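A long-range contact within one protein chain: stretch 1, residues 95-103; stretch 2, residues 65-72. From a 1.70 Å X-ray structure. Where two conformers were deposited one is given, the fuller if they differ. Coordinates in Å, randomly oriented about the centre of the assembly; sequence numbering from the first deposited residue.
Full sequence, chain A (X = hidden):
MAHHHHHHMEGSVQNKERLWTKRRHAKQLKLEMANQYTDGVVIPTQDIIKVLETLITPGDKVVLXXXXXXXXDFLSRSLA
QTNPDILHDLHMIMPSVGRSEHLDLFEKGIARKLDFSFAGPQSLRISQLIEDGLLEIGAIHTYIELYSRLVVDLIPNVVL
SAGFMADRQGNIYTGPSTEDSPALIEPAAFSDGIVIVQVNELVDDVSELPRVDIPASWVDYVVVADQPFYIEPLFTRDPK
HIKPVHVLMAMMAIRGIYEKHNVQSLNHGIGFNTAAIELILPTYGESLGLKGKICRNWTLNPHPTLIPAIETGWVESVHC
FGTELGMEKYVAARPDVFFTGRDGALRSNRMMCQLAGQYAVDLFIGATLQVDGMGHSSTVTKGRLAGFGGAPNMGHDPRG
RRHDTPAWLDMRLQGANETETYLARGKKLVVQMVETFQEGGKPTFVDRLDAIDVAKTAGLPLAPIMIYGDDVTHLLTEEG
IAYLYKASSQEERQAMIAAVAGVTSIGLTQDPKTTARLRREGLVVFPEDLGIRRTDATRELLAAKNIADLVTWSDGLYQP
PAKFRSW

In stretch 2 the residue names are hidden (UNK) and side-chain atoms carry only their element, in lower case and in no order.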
# COMPACT_ATOMS: atom_id res chain seq x y z
N PRO A 95 12.91 -8.01 -5.54
CA PRO A 95 11.62 -7.78 -6.20
C PRO A 95 11.50 -8.52 -7.52
O PRO A 95 10.45 -9.08 -7.82
CB PRO A 95 11.60 -6.25 -6.38
CG PRO A 95 12.48 -5.74 -5.25
CD PRO A 95 13.58 -6.76 -5.14
N SER A 96 12.58 -8.55 -8.29
CA SER A 96 12.57 -9.18 -9.61
C SER A 96 13.86 -9.97 -9.78
O SER A 96 14.95 -9.43 -9.55
CB SER A 96 12.42 -8.13 -10.72
OG SER A 96 12.05 -8.73 -11.94
N VAL A 97 13.74 -11.24 -10.18
CA VAL A 97 14.89 -12.13 -10.40
C VAL A 97 14.96 -12.40 -11.90
O VAL A 97 14.20 -13.22 -12.42
CB VAL A 97 14.76 -13.45 -9.63
CG1 VAL A 97 16.09 -14.21 -9.67
CG2 VAL A 97 14.31 -13.22 -8.21
N GLY A 98 15.88 -11.73 -12.58
CA GLY A 98 16.04 -11.92 -14.02
C GLY A 98 17.47 -12.15 -14.50
O GLY A 98 17.68 -13.00 -15.37
N ARG A 99 18.44 -11.41 -13.96
CA ARG A 99 19.82 -11.55 -14.39
C ARG A 99 20.31 -12.98 -14.15
O ARG A 99 19.93 -13.62 -13.17
CB ARG A 99 20.73 -10.56 -13.65
CG ARG A 99 20.36 -9.07 -13.76
CD ARG A 99 20.99 -8.39 -14.98
NE ARG A 99 22.42 -8.66 -15.08
CZ ARG A 99 23.16 -8.42 -16.15
NH1 ARG A 99 22.63 -7.87 -17.24
NH2 ARG A 99 24.46 -8.73 -16.15
N SER A 100 21.15 -13.48 -15.06
CA SER A 100 21.70 -14.83 -14.89
C SER A 100 22.51 -14.95 -13.60
O SER A 100 22.45 -15.98 -12.91
CB SER A 100 22.57 -15.19 -16.09
OG SER A 100 23.68 -14.31 -16.19
N GLU A 101 23.30 -13.93 -13.25
CA GLU A 101 24.10 -14.04 -12.04
C GLU A 101 23.24 -14.08 -10.77
O GLU A 101 23.73 -14.53 -9.73
CB GLU A 101 25.14 -12.91 -11.96
CG GLU A 101 24.59 -11.50 -11.67
CD GLU A 101 24.21 -10.73 -12.93
OE1 GLU A 101 23.90 -9.51 -12.82
OE2 GLU A 101 24.22 -11.33 -14.03
N HIS A 102 21.98 -13.63 -10.83
CA HIS A 102 21.11 -13.78 -9.66
C HIS A 102 20.98 -15.24 -9.28
O HIS A 102 21.14 -15.61 -8.11
CB HIS A 102 19.72 -13.21 -9.94
CG HIS A 102 19.71 -11.74 -10.16
ND1 HIS A 102 18.63 -11.08 -10.70
CD2 HIS A 102 20.65 -10.79 -9.91
CE1 HIS A 102 18.90 -9.79 -10.79
NE2 HIS A 102 20.11 -9.58 -10.31
N LEU A 103 20.70 -16.09 -10.26
CA LEU A 103 20.56 -17.50 -9.96
C LEU A 103 21.91 -18.18 -9.80
O LEU A 103 22.01 -19.17 -9.07
CB LEU A 103 19.70 -18.15 -11.05
CG LEU A 103 18.28 -17.57 -11.02
CD1 LEU A 103 17.38 -18.17 -12.09
CD2 LEU A 103 17.64 -17.73 -9.64
N UNK A 65 18.91 -5.30 -6.08
CA UNK A 65 18.12 -4.80 -7.20
C UNK A 65 18.62 -5.41 -8.51
O UNK A 65 19.80 -5.29 -8.83
c UNK A 65 18.22 -3.27 -7.27
o UNK A 65 18.25 -0.55 -7.27
c UNK A 65 17.68 -1.02 -6.26
c UNK A 65 17.56 -2.53 -6.11
o UNK A 65 17.23 -0.29 -5.36
N UNK A 66 17.75 -6.10 -9.23
CA UNK A 66 16.51 -6.63 -8.67
C UNK A 66 15.23 -5.81 -8.74
O UNK A 66 14.19 -6.27 -8.24
N UNK A 67 15.26 -4.61 -9.30
CA UNK A 67 14.03 -3.91 -9.64
C UNK A 67 13.40 -4.59 -10.85
O UNK A 67 14.04 -5.39 -11.54
c UNK A 67 14.26 -2.44 -10.02
c UNK A 67 14.94 -1.63 -8.94
o UNK A 67 14.29 -1.18 -7.99
n UNK A 67 16.22 -1.36 -9.12
N UNK A 68 12.16 -4.24 -11.16
CA UNK A 68 11.56 -4.81 -12.36
C UNK A 68 12.34 -4.41 -13.61
O UNK A 68 12.51 -5.23 -14.52
o UNK A 68 9.03 -6.23 -13.66
n UNK A 68 9.39 -4.36 -14.84
c UNK A 68 9.45 -5.07 -13.72
c UNK A 68 10.10 -4.40 -12.51
N UNK A 69 12.86 -3.18 -13.66
CA UNK A 69 13.61 -2.70 -14.82
C UNK A 69 15.08 -2.47 -14.47
O UNK A 69 15.94 -3.20 -14.95
c UNK A 69 12.95 -1.42 -15.36
c UNK A 69 11.48 -1.60 -15.74
c UNK A 69 10.72 -0.29 -15.71
n UNK A 69 10.81 0.48 -16.77
o UNK A 69 10.05 0.02 -14.72
N UNK A 70 15.38 -1.47 -13.64
CA UNK A 70 16.77 -1.16 -13.29
C UNK A 70 17.43 -2.31 -12.54
O UNK A 70 16.86 -2.82 -11.57
c UNK A 70 18.13 0.38 -11.74
c UNK A 70 17.26 1.63 -9.73
n UNK A 70 17.12 2.97 -9.04
c UNK A 70 18.07 1.72 -11.01
c UNK A 70 16.80 0.11 -12.43
N UNK A 71 18.63 -2.70 -12.97
CA UNK A 71 19.41 -3.76 -12.32
C UNK A 71 20.73 -3.19 -11.84
O UNK A 71 21.48 -2.58 -12.62
n UNK A 71 16.19 -5.74 -13.31
c UNK A 71 18.50 -5.52 -14.00
c UNK A 71 17.46 -6.06 -13.05
c UNK A 71 19.71 -4.95 -13.25
o UNK A 71 17.79 -6.76 -12.07
N UNK A 72 21.03 -3.42 -10.56
CA UNK A 72 22.36 -3.11 -10.04
C UNK A 72 23.31 -4.22 -10.47
O UNK A 72 23.79 -5.04 -9.68
c UNK A 72 22.31 -2.96 -8.53
O HOH W 1 21.20 -7.05 -10.49
O HOH W 2 16.40 -9.01 -12.89

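Position 65 carries three side-chain carbons, the third bearing two oxygens. That is a carboxylate on a two-carbon arm, so the residue is E65. CA-to-CB points away from stretch 1, and the carboxylate makes hydrogen bonds elsewhere in the structure. The backbone still reaches across through water 1, which lies 2.8 Å from E65 O and 2.8 Å from H102 NE2.

Position 66 has no side-chain atoms. The peptide bond before it is cis, and phi is +92°, a value that by itself favours glycine. Its backbone lies against stretch 1: the carbonyl O is 2.8 Å from S96 N and 3.2 Å from P95 CB. The residue is G66. A CB here would point sideways, and its ideal place is 3.8 Å from P95 CD and 3.9 Å from S96 O.

Position 67 has two side-chain carbons, the second carrying one oxygen and one nitrogen. Two conformers were deposited, and one is given. CA-to-CB points away from stretch 1, so the contact comes from the backbone: the O of position 67 is 3.3 Å from S96 CB. This is the short amide, N67. The side chain works within its own loop. N67 ND2 donates to the backbone O of position 70 at 2.9 Å, and weakly to E65 OE1, also at 2.9 Å.

Position 68 repeats the pattern of two carbons with one oxygen and one nitrogen on the second, again with two conformers deposited and one given. CA-to-CB points sideways. Its CA lies 3.8 Å from S96 CB. It is N68.

Position 69 has three carbons, the third carrying one oxygen and one nitrogen. CA-to-CB points away from stretch 1, and no atom touches it. This is the longer amide, Q69.

Position 70 has four carbons in a row ending in nitrogen. Its side chain is out of reach of stretch 1. The residue is K70.

Position 71 has three carbons, with one oxygen and one nitrogen on the third. CA-to-CB points toward stretch 1. The oxygen lies 3.5 Å from H102 CE1, at the edge of the ring, and 3.8 Å from R99 CG. The residue is Q71. Its amide braces the loop: Q71 OE1 accepts from G66 N at 2.9 Å, while Q71 NE2 donates to N67 O at 2.8 Å and to Q69 O at 3.0 Å.

Position 72 has one side-chain carbon, with CA-to-CB pointing away. It is A72, at the N-cap position before a helix. A72 N donates to E65 O at 2.8 Å, helping to close the loop.

The contact joins a backbone pairing of S96 with G66 to the side chain of Q71, which lies against R99 and H102. One direct hydrogen bond crosses it, from S96 N to G66 O at 2.8 Å, and a CA-H...O contact runs from G66 CA to S96 O at 3.3 Å. Water 2 adds weak hydrogen bonds to Q71 OE1 at 2.8 Å and R99 N at 3.3 Å. Together the stretches bury 320 Å².

Stretch 2 65-72: EGNNQKQA
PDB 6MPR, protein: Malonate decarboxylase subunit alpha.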